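Local coordinates for protein acetylacetone-cleaving enzyme (Acinetobacter johnsonii, PDB 3BAL) that cleaves acetylacetone with molecular oxygen to methylglyoxal and acetate, as a homotetrameric cupin-type dioxygenase that binds one iron cation per subunit, at residues 58-63 and 123-128; 51-56 and 113-118. All blocks are in the same frame, centred on the assembly; numbering follows the deposited sequence.

Both contacts are antiparallel strand pairings, each in a different sheet of the jelly roll. Contact 2 (51-56 with 113-118) is buried and lies in the middle of its sheet; contact 1 (58-63 with 123-128) is partly buried and carries a metal ligand, His62. Each chain run that leaves contact 2 enters contact 1, since strand 46-53 leads to strand 57-64 and strand 113-120 to strand 123-126. Their centres are about 17 Å apart, yet Phe59 CE1 reaches Phe115 CZ at 3.9 Å across the interior. Contact 1 mixes imidazole, phenyl and water; contact 2 relies on phenyl rings and a cysteine sulfur.

Contact 1 (58-63 and 123-128); sequences SFASHI and LNFIDD. With ZN (zinc ion), chain E.
His62 and Phe125 face each other as an antiparallel non-hydrogen-bonded pair, and the backbone bonds lie to either side of them. Ile63 and Asn124 exchange two bonds, Ile63 N to Asn124 O (2.8 Å) and Asn124 N to Ile63 O. On the other side of the His62-Phe125 pair, where the strand is interrupted at residues 60-61, Ile126 N donates to Ser61 O at 3.1 Å, from above that carbonyl's plane. A water donates to the same Ser61 O and to Ile126 O, so two donors grip the Ser61 carbonyl. Aromatic packing is uneven: His62 CB sits over one face of the Phe125 ring, 3.9 Å from its centroid, a CH-pi contact, while the two rings are inclined at 45°. Ala60 CB adds a methyl against Phe125 CD2. This is the cupin jelly-roll metal site, where His62, with His64 and His104, holds the zinc ion present in this crystal. With His62 CG between the backbone N and the carbonyl carbon (chi1 58°), the imidazole starts out beside Phe125, the two side chains pointing the same way. His62 NE2 binds zinc at 2.2 Å, and His62 ND1 donates to Ala60 O (2.8 Å, 170° at the hydrogen), an acceptor lying in the imidazole plane. Held at both nitrogens, the ring has its rotation set. On the sheet face bearing Ile63 and Asn124, Asn124 OD1 is hydrogen-bonded to Ser135 OG of the same chain, and ND2 weakly to Ser135 of a second subunit.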
loop_
_atom_site.group_PDB
_atom_site.type_symbol
_atom_site.label_atom_id
_atom_site.label_comp_id
_atom_site.label_asym_id
_atom_site.label_seq_id
_atom_site.Cartn_x
_atom_site.Cartn_y
_atom_site.Cartn_z
ATOM N N SER A 58 24.010 -0.786 -17.127
ATOM C CA SER A 58 22.739 -0.072 -17.137
ATOM C C SER A 58 21.553 -1.016 -17.279
ATOM O O SER A 58 21.719 -2.209 -17.554
ATOM C CB SER A 58 22.709 0.935 -18.291
ATOM O OG SER A 58 22.844 0.282 -19.543
ATOM N N PHE A 59 20.356 -0.471 -17.077
ATOM C CA PHE A 59 19.118 -1.233 -17.202
ATOM C C PHE A 59 18.372 -0.777 -18.451
ATOM O O PHE A 59 18.498 0.374 -18.861
ATOM C CB PHE A 59 18.209 -1.022 -15.983
ATOM C CG PHE A 59 18.702 -1.685 -14.721
ATOM C CD1 PHE A 59 19.446 -0.970 -13.776
ATOM C CD2 PHE A 59 18.389 -3.019 -14.459
ATOM C CE1 PHE A 59 19.862 -1.576 -12.587
ATOM C CE2 PHE A 59 18.799 -3.637 -13.276
ATOM C CZ PHE A 59 19.535 -2.916 -12.336
ATOM N N ALA A 60 17.604 -1.685 -19.053
ATOM C CA ALA A 60 16.818 -1.366 -20.245
ATOM C C ALA A 60 15.736 -0.361 -19.855
ATOM O O ALA A 60 15.387 -0.252 -18.677
ATOM C CB ALA A 60 16.188 -2.627 -20.805
ATOM N N SER A 61 15.212 0.363 -20.844
ATOM C CA SER A 61 14.184 1.379 -20.625
ATOM C C SER A 61 12.906 0.853 -19.981
ATOM O O SER A 61 12.346 -0.151 -20.418
ATOM C CB SER A 61 13.822 2.060 -21.949
ATOM O OG SER A 61 14.943 2.733 -22.493
ATOM N N HIS A 62 12.430 1.550 -18.953
ATOM C CA HIS A 62 11.223 1.121 -18.271
ATOM C C HIS A 62 10.516 2.252 -17.542
ATOM O O HIS A 62 11.083 3.321 -17.304
ATOM C CB HIS A 62 11.551 0.033 -17.260
ATOM C CG HIS A 62 12.549 0.456 -16.226
ATOM N ND1 HIS A 62 13.909 0.452 -16.455
ATOM C CD2 HIS A 62 12.382 0.931 -14.967
ATOM C CE1 HIS A 62 14.536 0.906 -15.383
ATOM N NE2 HIS A 62 13.633 1.203 -14.465
ATOM N N ILE A 63 9.271 1.982 -17.175
ATOM C CA ILE A 63 8.441 2.929 -16.450
ATOM C C ILE A 63 8.003 2.267 -15.138
ATOM O O ILE A 63 7.642 1.088 -15.126
ATOM C CB ILE A 63 7.179 3.290 -17.267
ATOM C CG1 ILE A 63 7.579 4.010 -18.555
ATOM C CG2 ILE A 63 6.243 4.145 -16.423
ATOM C CD1 ILE A 63 6.430 4.295 -19.494
ATOM N N LEU A 123 7.413 -3.051 -13.204
ATOM C CA LEU A 123 8.283 -2.169 -13.963
ATOM C C LEU A 123 7.956 -2.529 -15.405
ATOM O O LEU A 123 8.152 -3.670 -15.824
ATOM C CB LEU A 123 9.758 -2.458 -13.686
ATOM C CG LEU A 123 10.236 -2.293 -12.248
ATOM C CD1 LEU A 123 11.753 -2.287 -12.251
ATOM C CD2 LEU A 123 9.703 -1.000 -11.645
ATOM N N ASN A 124 7.431 -1.567 -16.153
ATOM C CA ASN A 124 7.072 -1.820 -17.535
ATOM C C ASN A 124 8.194 -1.465 -18.498
ATOM O O ASN A 124 8.507 -0.290 -18.701
ATOM C CB ASN A 124 5.804 -1.047 -17.907
ATOM C CG ASN A 124 4.576 -1.548 -17.163
ATOM O OD1 ASN A 124 4.527 -2.695 -16.718
ATOM N ND2 ASN A 124 3.572 -0.688 -17.039
ATOM N N PHE A 125 8.813 -2.483 -19.082
ATOM C CA PHE A 125 9.891 -2.238 -20.030
ATOM C C PHE A 125 9.258 -1.932 -21.379
ATOM O O PHE A 125 8.342 -2.626 -21.805
ATOM C CB PHE A 125 10.830 -3.444 -20.086
ATOM C CG PHE A 125 11.641 -3.620 -18.825
ATOM C CD1 PHE A 125 11.101 -4.274 -17.718
ATOM C CD2 PHE A 125 12.925 -3.079 -18.725
ATOM C CE1 PHE A 125 11.822 -4.385 -16.526
ATOM C CE2 PHE A 125 13.656 -3.182 -17.537
ATOM C CZ PHE A 125 13.101 -3.838 -16.436
ATOM N N ILE A 126 9.747 -0.878 -22.030
ATOM C CA ILE A 126 9.193 -0.402 -23.301
ATOM C C ILE A 126 10.146 -0.402 -24.496
ATOM O O ILE A 126 11.365 -0.325 -24.323
ATOM C CB ILE A 126 8.663 1.048 -23.139
ATOM C CG1 ILE A 126 9.780 1.952 -22.586
ATOM C CG2 ILE A 126 7.457 1.058 -22.208
ATOM C CD1 ILE A 126 9.383 3.429 -22.389
ATOM N N ASP A 127 9.588 -0.478 -25.708
ATOM C CA ASP A 127 10.410 -0.439 -26.916
ATOM C C ASP A 127 10.508 1.014 -27.394
ATOM O O ASP A 127 10.005 1.914 -26.722
ATOM C CB ASP A 127 9.854 -1.360 -28.023
ATOM C CG ASP A 127 8.510 -0.907 -28.568
ATOM O OD1 ASP A 127 8.155 0.280 -28.436
ATOM O OD2 ASP A 127 7.809 -1.750 -29.158
ATOM N N ASP A 128 11.153 1.245 -28.539
ATOM C CA ASP A 128 11.345 2.607 -29.052
ATOM C C ASP A 128 10.093 3.349 -29.517
ATOM O O ASP A 128 10.162 4.529 -29.881
ATOM C CB ASP A 128 12.379 2.618 -30.186
ATOM C CG ASP A 128 13.804 2.424 -29.685
ATOM O OD1 ASP A 128 14.089 2.769 -28.517
ATOM O OD2 ASP A 128 14.653 1.942 -30.465
HETATM ZN ZN ZN E . 13.754 2.407 -12.579
HETATM O O HOH W 1 13.046 -1.787 -22.916
#

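Contact 2 (51-56 and 113-118); sequences FNCPAG and SQFYMT
Phe51 and Phe115 meet as an antiparallel hydrogen-bonded pair at the centre of a six-stranded sheet of the cupin jelly roll, where strand 46-53 lies beside strand 113-120. Their side chains share one sheet face with those of Cys53 and Ser113. Phe51 CG is anti to the carbonyl carbon (chi1 -49°), which starts the ring alongside Phe115. Phe51 CB comes first, 3.6 Å from Phe115 CE2. Phe51 CG then lies 3.7 Å from Phe115 CZ, and Phe51 CD1 makes the closest approach of the two side chains, 3.4 Å from the same CZ, set above the Phe115 ring toward its rim. Phe51 CE1 follows, approaching Phe115 CE1 at 3.9 Å. The planes are only 14° apart but slid apart, so the rings barely overlap and the contact runs through one border of each. From the next strand, 34-41, Trp35 packs against Phe51, while Leu72 of strand 68-74 touches Phe115; the pair thus joins side chains from four consecutive strands of the sheet. The Phe115 side chain is about 8 Å from the bound zinc ion, so this packing forms part of the interior near the metal.

Four backbone bonds hold the strands in register. Phe51 and Phe115 bond in both directions, as do Cys53 and Ser113; Ser113 N to Cys53 O is 2.8 Å. Between these pairs Asn52 faces Gln114 on the other side of the sheet, their side chains lying alongside each other with nearly coplanar amides. Ser113 OG is hydrogen-bonded to Val111 O and Lys76 N. Cys53 SG makes a sulfur-aromatic contact, 3.9 Å from Phe115 CE2, at the ring edge near its plane.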
loop_
_atom_site.group_PDB
_atom_site.type_symbol
_atom_site.label_atom_id
_atom_site.label_comp_id
_atom_site.label_asym_id
_atom_site.label_seq_id
_atom_site.Cartn_x
_atom_site.Cartn_y
_atom_site.Cartn_z
ATOM N N PHE A 51 21.095 -5.179 -5.855
ATOM C CA PHE A 51 21.876 -5.298 -7.088
ATOM C C PHE A 51 23.353 -4.899 -7.008
ATOM O O PHE A 51 23.713 -3.946 -6.312
ATOM C CB PHE A 51 21.229 -4.461 -8.213
ATOM C CG PHE A 51 19.749 -4.694 -8.385
ATOM C CD1 PHE A 51 18.836 -4.178 -7.464
ATOM C CD2 PHE A 51 19.270 -5.460 -9.447
ATOM C CE1 PHE A 51 17.466 -4.420 -7.590
ATOM C CE2 PHE A 51 17.900 -5.713 -9.585
ATOM C CZ PHE A 51 16.994 -5.191 -8.652
ATOM N N ASN A 52 24.193 -5.649 -7.726
ATOM C CA ASN A 52 25.630 -5.369 -7.828
ATOM C C ASN A 52 25.832 -4.999 -9.301
ATOM O O ASN A 52 25.555 -5.807 -10.191
ATOM C CB ASN A 52 26.481 -6.598 -7.462
ATOM C CG ASN A 52 26.609 -6.802 -5.946
ATOM O OD1 ASN A 52 26.544 -5.846 -5.167
ATOM N ND2 ASN A 52 26.817 -8.044 -5.532
ATOM N N CYS A 53 26.306 -3.782 -9.552
ATOM C CA CYS A 53 26.480 -3.281 -10.916
ATOM C C CYS A 53 27.901 -2.871 -11.292
ATOM O O CYS A 53 28.489 -1.991 -10.667
ATOM C CB CYS A 53 25.564 -2.070 -11.129
ATOM S SG CYS A 53 23.907 -2.278 -10.451
ATOM N N PRO A 54 28.467 -3.503 -12.332
ATOM C CA PRO A 54 29.822 -3.190 -12.794
ATOM C C PRO A 54 29.885 -1.776 -13.364
ATOM O O PRO A 54 28.852 -1.160 -13.651
ATOM C CB PRO A 54 30.069 -4.240 -13.877
ATOM C CG PRO A 54 29.261 -5.394 -13.416
ATOM C CD PRO A 54 27.971 -4.725 -12.983
ATOM N N ALA A 55 31.094 -1.256 -13.533
ATOM C CA ALA A 55 31.244 0.071 -14.102
ATOM C C ALA A 55 30.777 0.004 -15.557
ATOM O O ALA A 55 31.103 -0.939 -16.283
ATOM C CB ALA A 55 32.698 0.514 -14.026
ATOM N N GLY A 56 29.987 0.994 -15.967
ATOM C CA GLY A 56 29.490 1.033 -17.328
ATOM C C GLY A 56 28.191 0.285 -17.582
ATOM O O GLY A 56 27.695 0.289 -18.716
ATOM N N SER A 113 28.971 -0.294 -8.523
ATOM C CA SER A 113 28.014 0.079 -7.486
ATOM C C SER A 113 27.173 -1.058 -6.893
ATOM O O SER A 113 27.221 -2.204 -7.346
ATOM C CB SER A 113 27.062 1.138 -8.062
ATOM O OG SER A 113 27.763 2.113 -8.812
ATOM N N GLN A 114 26.397 -0.705 -5.869
ATOM C CA GLN A 114 25.468 -1.623 -5.212
ATOM C C GLN A 114 24.296 -0.802 -4.660
ATOM O O GLN A 114 24.494 0.286 -4.113
ATOM C CB GLN A 114 26.135 -2.397 -4.055
ATOM C CG GLN A 114 25.134 -3.275 -3.256
ATOM C CD GLN A 114 25.759 -4.071 -2.107
ATOM O OE1 GLN A 114 26.356 -5.133 -2.316
ATOM N NE2 GLN A 114 25.617 -3.561 -0.884
ATOM N N PHE A 115 23.079 -1.311 -4.835
ATOM C CA PHE A 115 21.897 -0.639 -4.313
ATOM C C PHE A 115 20.780 -1.632 -3.970
ATOM O O PHE A 115 20.599 -2.656 -4.638
ATOM C CB PHE A 115 21.397 0.447 -5.294
ATOM C CG PHE A 115 20.651 -0.086 -6.494
ATOM C CD1 PHE A 115 19.262 -0.169 -6.486
ATOM C CD2 PHE A 115 21.333 -0.473 -7.642
ATOM C CE1 PHE A 115 18.561 -0.629 -7.609
ATOM C CE2 PHE A 115 20.645 -0.934 -8.768
ATOM C CZ PHE A 115 19.258 -1.009 -8.750
ATOM N N TYR A 116 20.064 -1.307 -2.896
ATOM C CA TYR A 116 18.941 -2.076 -2.364
ATOM C C TYR A 116 17.682 -1.286 -2.761
ATOM O O TYR A 116 17.678 -0.060 -2.683
ATOM C CB TYR A 116 19.076 -2.135 -0.834
ATOM C CG TYR A 116 17.846 -2.599 -0.075
ATOM C CD1 TYR A 116 17.667 -3.943 0.256
ATOM C CD2 TYR A 116 16.873 -1.683 0.346
ATOM C CE1 TYR A 116 16.547 -4.361 1.001
ATOM C CE2 TYR A 116 15.755 -2.094 1.084
ATOM C CZ TYR A 116 15.600 -3.430 1.410
ATOM O OH TYR A 116 14.512 -3.835 2.152
ATOM N N MET A 117 16.619 -1.968 -3.178
ATOM C CA MET A 117 15.413 -1.256 -3.580
ATOM C C MET A 117 14.121 -2.051 -3.380
ATOM O O MET A 117 14.086 -3.277 -3.554
ATOM C CB MET A 117 15.554 -0.833 -5.052
ATOM C CG MET A 117 14.425 0.027 -5.620
ATOM S SD MET A 117 14.953 0.898 -7.146
ATOM C CE MET A 117 13.584 2.062 -7.414
ATOM N N THR A 118 13.063 -1.338 -3.003
ATOM C CA THR A 118 11.741 -1.928 -2.810
ATOM C C THR A 118 10.851 -1.350 -3.913
ATOM O O THR A 118 10.985 -0.173 -4.263
ATOM C CB THR A 118 11.151 -1.566 -1.412
ATOM O OG1 THR A 118 11.242 -0.151 -1.197
ATOM C CG2 THR A 118 11.911 -2.279 -0.302
#